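Local coordinates for CELL division control protein 6 (Pyrobaculum aerophilum, PDB 1FNN) that binds ADP and magnesium through an AAA+ ATPase module and is probably involved in regulating DNA replication, at residues H43-T48 with R159-I164; L288-F293 with L339-E344; R18-E23 with F199-D204. All blocks are in the same frame, centred on the assembly; numbering follows the deposited sequence.

Contact 1: residues H43-T48 with R159-I164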
loop_
_atom_site.group_PDB
_atom_site.type_symbol
_atom_site.label_atom_id
_atom_site.label_comp_id
_atom_site.label_asym_id
_atom_site.label_seq_id
_atom_site.Cartn_x
_atom_site.Cartn_y
_atom_site.Cartn_z
ATOM N N HIS A 43 -22.927 22.178 -10.470
ATOM C CA HIS A 43 -23.304 21.437 -9.260
ATOM C C HIS A 43 -22.024 21.207 -8.449
ATOM O O HIS A 43 -20.969 21.634 -8.914
ATOM C CB HIS A 43 -23.921 20.078 -9.624
ATOM C CG HIS A 43 -22.986 18.925 -9.838
ATOM N ND1 HIS A 43 -22.315 18.696 -11.005
ATOM C CD2 HIS A 43 -22.618 17.912 -8.985
ATOM C CE1 HIS A 43 -21.548 17.600 -10.933
ATOM N NE2 HIS A 43 -21.735 17.129 -9.698
ATOM N N TYR A 44 -22.134 20.752 -7.219
ATOM C CA TYR A 44 -21.003 20.570 -6.337
ATOM C C TYR A 44 -20.620 19.095 -6.249
ATOM O O TYR A 44 -21.251 18.342 -5.516
ATOM C CB TYR A 44 -21.430 21.062 -4.959
ATOM C CG TYR A 44 -20.474 20.850 -3.809
ATOM C CD1 TYR A 44 -20.993 20.800 -2.513
ATOM C CD2 TYR A 44 -19.102 20.697 -3.975
ATOM C CE1 TYR A 44 -20.163 20.608 -1.418
ATOM C CE2 TYR A 44 -18.280 20.505 -2.889
ATOM C CZ TYR A 44 -18.805 20.461 -1.622
ATOM O OH TYR A 44 -17.987 20.271 -0.535
ATOM N N PRO A 45 -19.574 18.707 -6.953
ATOM C CA PRO A 45 -19.105 17.324 -6.912
ATOM C C PRO A 45 -18.299 17.079 -5.655
ATOM O O PRO A 45 -17.443 17.899 -5.305
ATOM C CB PRO A 45 -18.246 17.179 -8.143
ATOM C CG PRO A 45 -18.294 18.468 -8.881
ATOM C CD PRO A 45 -18.793 19.495 -7.930
ATOM N N ARG A 46 -18.584 15.992 -4.927
ATOM C CA ARG A 46 -17.753 15.635 -3.791
ATOM C C ARG A 46 -17.687 14.112 -3.637
ATOM O O ARG A 46 -18.633 13.438 -4.076
ATOM C CB ARG A 46 -18.051 16.369 -2.520
ATOM C CG ARG A 46 -19.421 16.472 -1.925
ATOM C CD ARG A 46 -20.509 17.031 -2.849
ATOM N NE ARG A 46 -21.750 17.063 -2.128
ATOM C CZ ARG A 46 -22.984 17.264 -2.527
ATOM N NH1 ARG A 46 -23.260 17.486 -3.801
ATOM N NH2 ARG A 46 -23.908 17.227 -1.576
ATOM N N ALA A 47 -16.490 13.585 -3.318
ATOM C CA ALA A 47 -16.324 12.154 -3.062
ATOM C C ALA A 47 -15.415 11.964 -1.833
ATOM O O ALA A 47 -14.583 12.812 -1.522
ATOM C CB ALA A 47 -15.635 11.480 -4.237
ATOM N N THR A 48 -15.470 10.784 -1.230
ATOM C CA THR A 48 -14.608 10.389 -0.126
ATOM C C THR A 48 -13.947 9.086 -0.536
ATOM O O THR A 48 -14.698 8.241 -1.038
ATOM C CB THR A 48 -15.392 10.166 1.184
ATOM O OG1 THR A 48 -16.024 11.381 1.563
ATOM C CG2 THR A 48 -14.472 9.744 2.314
ATOM N N ARG A 159 -18.139 26.565 -7.462
ATOM C CA ARG A 159 -16.760 26.686 -7.916
ATOM C C ARG A 159 -15.807 25.655 -7.371
ATOM O O ARG A 159 -14.611 25.779 -7.614
ATOM C CB ARG A 159 -16.271 28.139 -7.645
ATOM C CG ARG A 159 -16.894 29.150 -8.621
ATOM C CD ARG A 159 -16.354 30.596 -8.339
ATOM N NE ARG A 159 -17.009 31.554 -9.249
ATOM C CZ ARG A 159 -16.745 31.663 -10.540
ATOM N NH1 ARG A 159 -15.841 30.895 -11.137
ATOM N NH2 ARG A 159 -17.342 32.532 -11.352
ATOM N N ILE A 160 -16.253 24.760 -6.491
ATOM C CA ILE A 160 -15.367 23.828 -5.829
ATOM C C ILE A 160 -15.842 22.382 -6.000
ATOM O O ILE A 160 -17.033 22.118 -5.820
ATOM C CB ILE A 160 -15.287 24.108 -4.320
ATOM C CG1 ILE A 160 -14.687 25.488 -4.018
ATOM C CG2 ILE A 160 -14.415 23.083 -3.592
ATOM C CD1 ILE A 160 -14.760 25.850 -2.536
ATOM N N ALA A 161 -14.927 21.513 -6.414
ATOM C CA ALA A 161 -15.169 20.066 -6.411
ATOM C C ALA A 161 -14.215 19.517 -5.340
ATOM O O ALA A 161 -13.042 19.935 -5.296
ATOM C CB ALA A 161 -14.880 19.455 -7.746
ATOM N N LEU A 162 -14.738 18.730 -4.411
ATOM C CA LEU A 162 -13.948 18.386 -3.233
ATOM C C LEU A 162 -13.809 16.879 -3.060
ATOM O O LEU A 162 -14.816 16.127 -3.056
ATOM C CB LEU A 162 -14.644 18.962 -1.989
ATOM C CG LEU A 162 -13.991 18.509 -0.673
ATOM C CD1 LEU A 162 -12.581 19.082 -0.509
ATOM C CD2 LEU A 162 -14.886 18.891 0.508
ATOM N N VAL A 163 -12.566 16.401 -3.023
ATOM C CA VAL A 163 -12.332 14.998 -2.684
ATOM C C VAL A 163 -11.602 14.966 -1.333
ATOM O O VAL A 163 -10.578 15.669 -1.171
ATOM C CB VAL A 163 -11.486 14.267 -3.739
ATOM C CG1 VAL A 163 -11.125 12.839 -3.285
ATOM C CG2 VAL A 163 -12.279 14.133 -5.036
ATOM N N ILE A 164 -12.076 14.145 -0.395
ATOM C CA ILE A 164 -11.390 13.931 0.869
ATOM C C ILE A 164 -11.034 12.440 1.025
ATOM O O ILE A 164 -11.639 11.557 0.389
ATOM C CB ILE A 164 -12.193 14.356 2.105
ATOM C CG1 ILE A 164 -13.338 13.379 2.356
ATOM C CG2 ILE A 164 -12.717 15.783 1.950
ATOM C CD1 ILE A 164 -14.113 13.702 3.631
#
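Tyr44 lies alongside Leu162, the two heading the same way, where strands 46-50 and 160-166 start to pair in the parallel core sheet of the AAA+ (P-loop NTPase) fold. The short strand axes are 4.8 Å apart and run parallel to within 5°. Leu162 CB sits at the edge of the Tyr44 ring, 4.1 Å from CE2, while Tyr44 OH approaches Leu162 CD2 to 3.6 Å. That hydroxyl is hydrogen-bonded to Ile146 O of helix 139-148, which fixes the far end of the phenol. The Arg46 chain bends at chi2 (-55°), and its CD rests 3.7 Å above the centre of the Tyr44 ring. On this same sheet face, Thr48 and Ile164 cross obliquely. With chi1 at 72°, Ile164 CG1 falls between its own backbone N and carbonyl carbon and comes 3.4 Å from Thr48 OG1, a buried hydroxyl with no polar partner in the model. On the other face the groups are small: Pro45 CG meets Ala161 CB at 3.7 Å, and Ala47 is paired with Val163. Helix 23-38 packs there, Trp36 touching both Pro45 and Ala161. The backbone ladder confirms the parallel register. Ala47 N donates to Leu162 O and Ala47 O accepts from Ile164 N, both at 3.1 Å, and one step earlier Leu162 N donates to Pro45 O at 3.0 Å.

Contact 2: residues L288-F293 with L339-E344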
loop_
_atom_site.group_PDB
_atom_site.type_symbol
_atom_site.label_atom_id
_atom_site.label_comp_id
_atom_site.label_asym_id
_atom_site.label_seq_id
_atom_site.Cartn_x
_atom_site.Cartn_y
_atom_site.Cartn_z
ATOM N N LEU A 288 7.525 -29.881 18.898
ATOM C CA LEU A 288 8.786 -30.377 18.402
ATOM C C LEU A 288 8.836 -30.673 16.909
ATOM O O LEU A 288 9.762 -30.285 16.196
ATOM C CB LEU A 288 9.239 -31.676 19.122
ATOM C CG LEU A 288 10.525 -32.332 18.682
ATOM C CD1 LEU A 288 11.728 -31.401 18.818
ATOM C CD2 LEU A 288 10.822 -33.628 19.469
ATOM N N HIS A 289 7.994 -31.550 16.386
ATOM C CA HIS A 289 8.025 -31.959 15.001
ATOM C C HIS A 289 7.689 -30.805 14.024
ATOM O O HIS A 289 8.056 -30.941 12.879
ATOM C CB HIS A 289 7.118 -33.189 14.784
ATOM C CG HIS A 289 7.995 -34.363 15.175
ATOM N ND1 HIS A 289 8.787 -35.024 14.263
ATOM C CD2 HIS A 289 8.188 -34.963 16.381
ATOM C CE1 HIS A 289 9.432 -35.994 14.897
ATOM N NE2 HIS A 289 9.087 -35.972 16.172
ATOM N N GLU A 290 6.908 -29.837 14.415
ATOM C CA GLU A 290 6.656 -28.640 13.604
ATOM C C GLU A 290 7.925 -27.794 13.520
ATOM O O GLU A 290 8.212 -27.217 12.470
ATOM C CB GLU A 290 5.500 -27.826 14.180
ATOM C CG GLU A 290 5.120 -26.588 13.334
ATOM C CD GLU A 290 3.778 -26.007 13.723
ATOM O OE1 GLU A 290 3.456 -24.874 13.301
ATOM O OE2 GLU A 290 2.994 -26.656 14.464
ATOM N N LYS A 291 8.710 -27.676 14.599
ATOM C CA LYS A 291 10.039 -27.112 14.578
ATOM C C LYS A 291 10.968 -27.847 13.630
ATOM O O LYS A 291 11.669 -27.255 12.811
ATOM C CB LYS A 291 10.786 -27.070 15.938
ATOM C CG LYS A 291 10.115 -26.127 16.951
ATOM C CD LYS A 291 11.062 -26.011 18.137
ATOM C CE LYS A 291 10.746 -24.959 19.151
ATOM N NZ LYS A 291 9.608 -25.329 20.038
ATOM N N LEU A 292 11.001 -29.170 13.679
ATOM C CA LEU A 292 11.814 -29.999 12.830
ATOM C C LEU A 292 11.367 -29.819 11.369
ATOM O O LEU A 292 12.226 -29.758 10.489
ATOM C CB LEU A 292 11.669 -31.507 13.226
ATOM C CG LEU A 292 12.307 -31.835 14.620
ATOM C CD1 LEU A 292 11.915 -33.260 15.058
ATOM C CD2 LEU A 292 13.817 -31.698 14.548
ATOM N N PHE A 293 10.070 -29.787 11.144
ATOM C CA PHE A 293 9.579 -29.582 9.779
ATOM C C PHE A 293 9.961 -28.140 9.299
ATOM O O PHE A 293 10.384 -28.043 8.159
ATOM C CB PHE A 293 8.066 -29.685 9.792
ATOM C CG PHE A 293 7.495 -29.747 8.385
ATOM C CD1 PHE A 293 7.927 -30.672 7.476
ATOM C CD2 PHE A 293 6.513 -28.826 8.035
ATOM C CE1 PHE A 293 7.405 -30.728 6.188
ATOM C CE2 PHE A 293 5.977 -28.868 6.743
ATOM C CZ PHE A 293 6.424 -29.813 5.833
ATOM N N LEU A 339 2.264 -27.767 8.268
ATOM C CA LEU A 339 2.399 -26.696 7.257
ATOM C C LEU A 339 1.256 -25.695 7.319
ATOM O O LEU A 339 1.464 -24.469 7.242
ATOM C CB LEU A 339 2.452 -27.286 5.843
ATOM C CG LEU A 339 2.653 -26.201 4.748
ATOM C CD1 LEU A 339 3.968 -25.459 4.994
ATOM C CD2 LEU A 339 2.620 -26.922 3.426
ATOM N N ASN A 340 0.027 -26.203 7.488
ATOM C CA ASN A 340 -1.117 -25.327 7.703
ATOM C C ASN A 340 -0.943 -24.359 8.855
ATOM O O ASN A 340 -1.356 -23.209 8.750
ATOM C CB ASN A 340 -2.341 -26.183 8.064
ATOM C CG ASN A 340 -3.295 -26.073 6.892
ATOM O OD1 ASN A 340 -3.942 -25.022 6.849
ATOM N ND2 ASN A 340 -3.274 -27.133 6.102
ATOM N N ASP A 341 -0.437 -24.873 9.992
ATOM C CA ASP A 341 -0.213 -24.005 11.153
ATOM C C ASP A 341 0.869 -22.971 10.891
ATOM O O ASP A 341 0.766 -21.775 11.232
ATOM C CB ASP A 341 0.132 -24.899 12.382
ATOM C CG ASP A 341 0.299 -24.096 13.638
ATOM O OD1 ASP A 341 -0.656 -23.481 14.160
ATOM O OD2 ASP A 341 1.411 -24.016 14.207
ATOM N N LEU A 342 1.982 -23.374 10.282
ATOM C CA LEU A 342 3.068 -22.403 9.988
ATOM C C LEU A 342 2.547 -21.339 9.013
ATOM O O LEU A 342 2.817 -20.145 9.207
ATOM C CB LEU A 342 4.244 -23.160 9.358
ATOM C CG LEU A 342 5.017 -24.132 10.264
ATOM C CD1 LEU A 342 5.972 -24.971 9.389
ATOM C CD2 LEU A 342 5.814 -23.391 11.362
ATOM N N ARG A 343 1.709 -21.741 8.061
ATOM C CA ARG A 343 1.130 -20.752 7.143
ATOM C C ARG A 343 0.201 -19.785 7.879
ATOM O O ARG A 343 0.258 -18.568 7.736
ATOM C CB ARG A 343 0.311 -21.450 6.070
ATOM C CG ARG A 343 -0.263 -20.541 4.981
ATOM C CD ARG A 343 -1.444 -21.251 4.299
ATOM N NE ARG A 343 -2.662 -20.910 5.016
ATOM C CZ ARG A 343 -3.453 -21.586 5.815
ATOM N NH1 ARG A 343 -3.252 -22.850 6.136
ATOM N NH2 ARG A 343 -4.513 -20.988 6.332
ATOM N N GLU A 344 -0.656 -20.302 8.746
ATOM C CA GLU A 344 -1.600 -19.492 9.543
ATOM C C GLU A 344 -0.875 -18.498 10.414
ATOM O O GLU A 344 -1.303 -17.347 10.598
ATOM C CB GLU A 344 -2.416 -20.477 10.391
ATOM C CG GLU A 344 -3.874 -20.146 10.632
ATOM C CD GLU A 344 -4.643 -20.380 9.341
ATOM O OE1 GLU A 344 -4.005 -20.978 8.440
ATOM O OE2 GLU A 344 -5.820 -19.990 9.228
#
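The helical segments that bring Glu290 and Phe293 against Leu339 and Leu342 cross steeply, at -77°, in the winged-helix domain. Their axes stay 10.6 Å apart, and the closest pair of CA atoms, those of Glu290 and Leu339, is 7.9 Å apart, which leaves the gap to be bridged by side chains. Each helix supplies residues three positions apart, so that both lie on the facing side. Phe293 reaches over with the rim of its ring: CE2 is 4.0 Å from Leu339 CB, which sits at the ring edge near its plane. The neighbouring ring atom CD2 is 4.1 Å from Leu342 CD1. Glu290 has CG anti to the backbone N (chi1 -177°), and its chain stays extended beyond that atom. Glu290 and Leu342 run past one another antiparallel, Glu290 CG lying 3.8 Å from Leu342 CD2, and the glutamate delivers its carboxylate to that of Asp341. The two acid planes are turned 89° apart, but their oxygens are modelled too close together for the exact placement to be trusted. Lys345 makes a long, weak ion pair with Asp341. In chain order, helix 332-344 takes the place of the recognition helix of a winged-helix fold, just before the wing strands 349-352 and 364-367. Phe293 also packs on Leu335 and Tyr338 of that helix and Leu339 on Phe311, while Leu292 of helix 288-304 meets helices 311-324 and 373-387.

Contact 3: residues R18-E23 with F199-D204. With ADP (adenosine-5'-diphosphate), chain D.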
loop_
_atom_site.group_PDB
_atom_site.type_symbol
_atom_site.label_atom_id
_atom_site.label_comp_id
_atom_site.label_asym_id
_atom_site.label_seq_id
_atom_site.Cartn_x
_atom_site.Cartn_y
_atom_site.Cartn_z
ATOM N N ARG A 18 -0.344 2.453 -16.224
ATOM C CA ARG A 18 -1.612 1.826 -15.880
ATOM C C ARG A 18 -1.664 1.533 -14.385
ATOM O O ARG A 18 -0.673 1.503 -13.636
ATOM C CB ARG A 18 -1.863 0.628 -16.801
ATOM C CG ARG A 18 -0.639 -0.256 -16.951
ATOM C CD ARG A 18 -0.272 -0.434 -18.417
ATOM N NE ARG A 18 1.182 -0.345 -18.595
ATOM C CZ ARG A 18 2.043 -1.325 -18.373
ATOM N NH1 ARG A 18 1.621 -2.514 -17.960
ATOM N NH2 ARG A 18 3.332 -1.104 -18.574
ATOM N N LEU A 19 -2.890 1.455 -13.924
ATOM C CA LEU A 19 -3.310 1.158 -12.571
ATOM C C LEU A 19 -4.197 -0.086 -12.611
ATOM O O LEU A 19 -5.404 -0.055 -12.368
ATOM C CB LEU A 19 -4.044 2.336 -11.936
ATOM C CG LEU A 19 -3.301 3.651 -11.677
ATOM C CD1 LEU A 19 -4.192 4.666 -10.959
ATOM C CD2 LEU A 19 -1.989 3.490 -10.917
ATOM N N PRO A 20 -3.546 -1.258 -12.695
ATOM C CA PRO A 20 -4.289 -2.515 -12.753
ATOM C C PRO A 20 -5.015 -2.662 -11.453
ATOM O O PRO A 20 -4.493 -2.338 -10.376
ATOM C CB PRO A 20 -3.223 -3.581 -13.005
ATOM C CG PRO A 20 -1.932 -2.960 -12.534
ATOM C CD PRO A 20 -2.108 -1.481 -12.922
ATOM N N HIS A 21 -6.246 -3.156 -11.494
ATOM C CA HIS A 21 -7.087 -3.412 -10.330
ATOM C C HIS A 21 -7.680 -2.143 -9.760
ATOM O O HIS A 21 -8.382 -2.216 -8.748
ATOM C CB HIS A 21 -6.364 -4.300 -9.281
ATOM C CG HIS A 21 -5.883 -5.557 -9.983
ATOM N ND1 HIS A 21 -6.711 -6.548 -10.466
ATOM C CD2 HIS A 21 -4.605 -5.937 -10.265
ATOM C CE1 HIS A 21 -5.959 -7.486 -11.017
ATOM N NE2 HIS A 21 -4.658 -7.152 -10.917
ATOM N N ARG A 22 -7.485 -0.972 -10.401
ATOM C CA ARG A 22 -8.124 0.252 -9.897
ATOM C C ARG A 22 -8.987 0.884 -10.978
ATOM O O ARG A 22 -9.395 2.049 -10.891
ATOM C CB ARG A 22 -7.092 1.279 -9.412
ATOM C CG ARG A 22 -6.373 0.869 -8.107
ATOM C CD ARG A 22 -7.400 0.833 -7.016
ATOM N NE ARG A 22 -7.134 0.366 -5.686
ATOM C CZ ARG A 22 -7.564 -0.805 -5.210
ATOM N NH1 ARG A 22 -8.276 -1.612 -5.978
ATOM N NH2 ARG A 22 -7.259 -1.125 -3.966
ATOM N N GLU A 23 -9.302 0.107 -12.006
ATOM C CA GLU A 23 -10.146 0.565 -13.110
ATOM C C GLU A 23 -11.511 1.001 -12.607
ATOM O O GLU A 23 -11.987 2.084 -12.992
ATOM C CB GLU A 23 -10.338 -0.481 -14.214
ATOM C CG GLU A 23 -9.072 -0.826 -14.975
ATOM C CD GLU A 23 -8.265 -1.970 -14.388
ATOM O OE1 GLU A 23 -8.522 -2.414 -13.243
ATOM O OE2 GLU A 23 -7.347 -2.447 -15.085
ATOM N N PHE A 199 1.184 -8.890 -7.301
ATOM C CA PHE A 199 2.034 -9.403 -8.348
ATOM C C PHE A 199 1.857 -8.532 -9.633
ATOM O O PHE A 199 2.891 -8.281 -10.262
ATOM C CB PHE A 199 1.694 -10.853 -8.680
ATOM C CG PHE A 199 2.442 -11.399 -9.849
ATOM C CD1 PHE A 199 3.698 -11.942 -9.698
ATOM C CD2 PHE A 199 1.885 -11.371 -11.122
ATOM C CE1 PHE A 199 4.398 -12.448 -10.760
ATOM C CE2 PHE A 199 2.585 -11.878 -12.200
ATOM C CZ PHE A 199 3.845 -12.421 -12.034
ATOM N N ASP A 200 0.622 -8.282 -10.033
ATOM C CA ASP A 200 0.472 -7.546 -11.327
ATOM C C ASP A 200 1.104 -6.153 -11.236
ATOM O O ASP A 200 1.669 -5.634 -12.184
ATOM C CB ASP A 200 -0.981 -7.455 -11.711
ATOM C CG ASP A 200 -1.673 -8.780 -11.993
ATOM O OD1 ASP A 200 -1.023 -9.725 -12.469
ATOM O OD2 ASP A 200 -2.882 -8.838 -11.725
ATOM N N ILE A 201 0.908 -5.460 -10.124
ATOM C CA ILE A 201 1.539 -4.170 -9.888
ATOM C C ILE A 201 3.054 -4.281 -9.978
ATOM O O ILE A 201 3.744 -3.484 -10.642
ATOM C CB ILE A 201 1.123 -3.622 -8.538
ATOM C CG1 ILE A 201 -0.398 -3.366 -8.599
ATOM C CG2 ILE A 201 1.910 -2.361 -8.141
ATOM C CD1 ILE A 201 -0.989 -2.954 -7.250
ATOM N N LEU A 202 3.622 -5.244 -9.223
ATOM C CA LEU A 202 5.068 -5.416 -9.258
ATOM C C LEU A 202 5.597 -5.809 -10.623
ATOM O O LEU A 202 6.688 -5.358 -11.005
ATOM C CB LEU A 202 5.537 -6.472 -8.240
ATOM C CG LEU A 202 5.284 -6.180 -6.769
ATOM C CD1 LEU A 202 5.869 -7.291 -5.878
ATOM C CD2 LEU A 202 5.971 -4.889 -6.355
ATOM N N LEU A 203 4.878 -6.599 -11.415
ATOM C CA LEU A 203 5.417 -6.966 -12.716
ATOM C C LEU A 203 5.546 -5.698 -13.590
ATOM O O LEU A 203 6.476 -5.551 -14.402
ATOM C CB LEU A 203 4.471 -8.001 -13.336
ATOM C CG LEU A 203 4.911 -8.536 -14.694
ATOM C CD1 LEU A 203 6.321 -9.118 -14.627
ATOM C CD2 LEU A 203 3.920 -9.554 -15.246
ATOM N N ASP A 204 4.527 -4.834 -13.516
ATOM C CA ASP A 204 4.598 -3.544 -14.230
ATOM C C ASP A 204 5.831 -2.775 -13.820
ATOM O O ASP A 204 6.575 -2.231 -14.680
ATOM C CB ASP A 204 3.294 -2.756 -13.981
ATOM C CG ASP A 204 2.183 -3.068 -14.935
ATOM O OD1 ASP A 204 1.074 -2.501 -14.827
ATOM O OD2 ASP A 204 2.358 -3.904 -15.851
HETATM P PB ADP D . -2.422 5.334 -0.774
HETATM O O1B ADP D . -2.735 6.824 -0.836
HETATM O O2B ADP D . -3.570 4.503 -0.886
HETATM O O3B ADP D . -1.792 5.226 0.538
HETATM P PA ADP D . -0.676 5.157 -3.007
HETATM O O1A ADP D . -1.545 5.837 -3.984
HETATM O O2A ADP D . 0.427 6.023 -2.574
HETATM O O3A ADP D . -1.498 4.658 -1.812
HETATM O "O5'" ADP D . 0.030 3.827 -3.655
HETATM C "C5'" ADP D . 1.134 3.311 -2.932
HETATM C "C4'" ADP D . 2.200 2.941 -3.982
HETATM O "O4'" ADP D . 1.661 1.942 -4.819
HETATM C "C3'" ADP D . 2.598 4.079 -4.914
HETATM O "O3'" ADP D . 3.948 3.881 -5.298
HETATM C "C2'" ADP D . 1.602 3.877 -6.006
HETATM O "O2'" ADP D . 2.026 4.453 -7.243
HETATM C "C1'" ADP D . 1.614 2.348 -6.134
HETATM N N9 ADP D . 0.346 1.948 -6.607
HETATM C C8 ADP D . -0.787 1.813 -5.850
HETATM N N7 ADP D . -1.765 1.189 -6.438
HETATM C C5 ADP D . -1.228 0.892 -7.680
HETATM C C6 ADP D . -1.772 0.249 -8.804
HETATM N N6 ADP D . -3.021 -0.188 -8.807
HETATM N N1 ADP D . -1.009 0.127 -9.893
HETATM C C2 ADP D . 0.218 0.611 -9.873
HETATM N N3 ADP D . 0.858 1.239 -8.888
HETATM C C4 ADP D . 0.051 1.347 -7.798
HETATM O O HOH W 1 1.210 -0.407 -13.395
HETATM O O HOH W 2 5.533 -1.625 -17.325
#
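His21 and Asp200 form the one direct hydrogen bond between the loop 18-23 and the helical segment 199-204, with NE2 donating to OD2 at 2.6 Å and 166°. The acceptor lies 4° out of the imidazole plane and uses its anti lone pair, and ring and carboxylate are nearly coplanar although the side chains cross at about a right angle. An alanine at His21 would remove the imidazole and would probably leave Asp200 OD2 without this mate, loosening the tie between loop and helix. One helical turn on, Asp204 OD2 makes a salt bridge with Arg18 NH1 at 2.6 Å, the guanidinium and carboxylate planes 71° apart; Arg18 is poorly ordered, so its fine geometry is less certain. Water reinforces this end: one molecule donates to Arg18 O at 2.7 Å and also to Asp204 OD1. Apolar contact lies between the two polar links, where Pro20 CG packs 4.2 Å from Ile201 CG1. Both segments then close on ADP. Its N6 donates to Pro20 O at 3.0 Å, while the adenine is held between Leu19 CD2, 3.6 Å from N1 on one face, and Ile201 CD1, 3.6 Å from C6 on the other. Arg205 and Tyr193 add further hydrogen bonds to the nucleotide. The carboxylate of Asp200 at NE2 would tend to favour a protonated imidazole, Asp204 separately balances Arg18, and the two pairings are consistent with bound nucleotide holding lid and loop together.

The three contacts mark successive parts of an elongated chain. Contact 3 joins the N-terminal loop to helix 195-209 at the lid, and contact 1, in the core sheet of the AAA domain, falls in sequence between its two segments; contact 2, in the winged-helix domain, follows both. None touches another. Centre to centre, contacts 1 and 3 are about 27 Å apart. Contacts 2 and 3 are about 33 Å apart between centres. The centres of contacts 1 and 2, on opposite sides of the chain's centre, are about 52 Å apart. Contacts 1 and 3 are nevertheless linked through helix 23-38, which follows directly from loop 18-23 and packs on the sheet, and strand 46-50 leads to the phosphate-binding loop. Contact 2 is remote from the nucleotide.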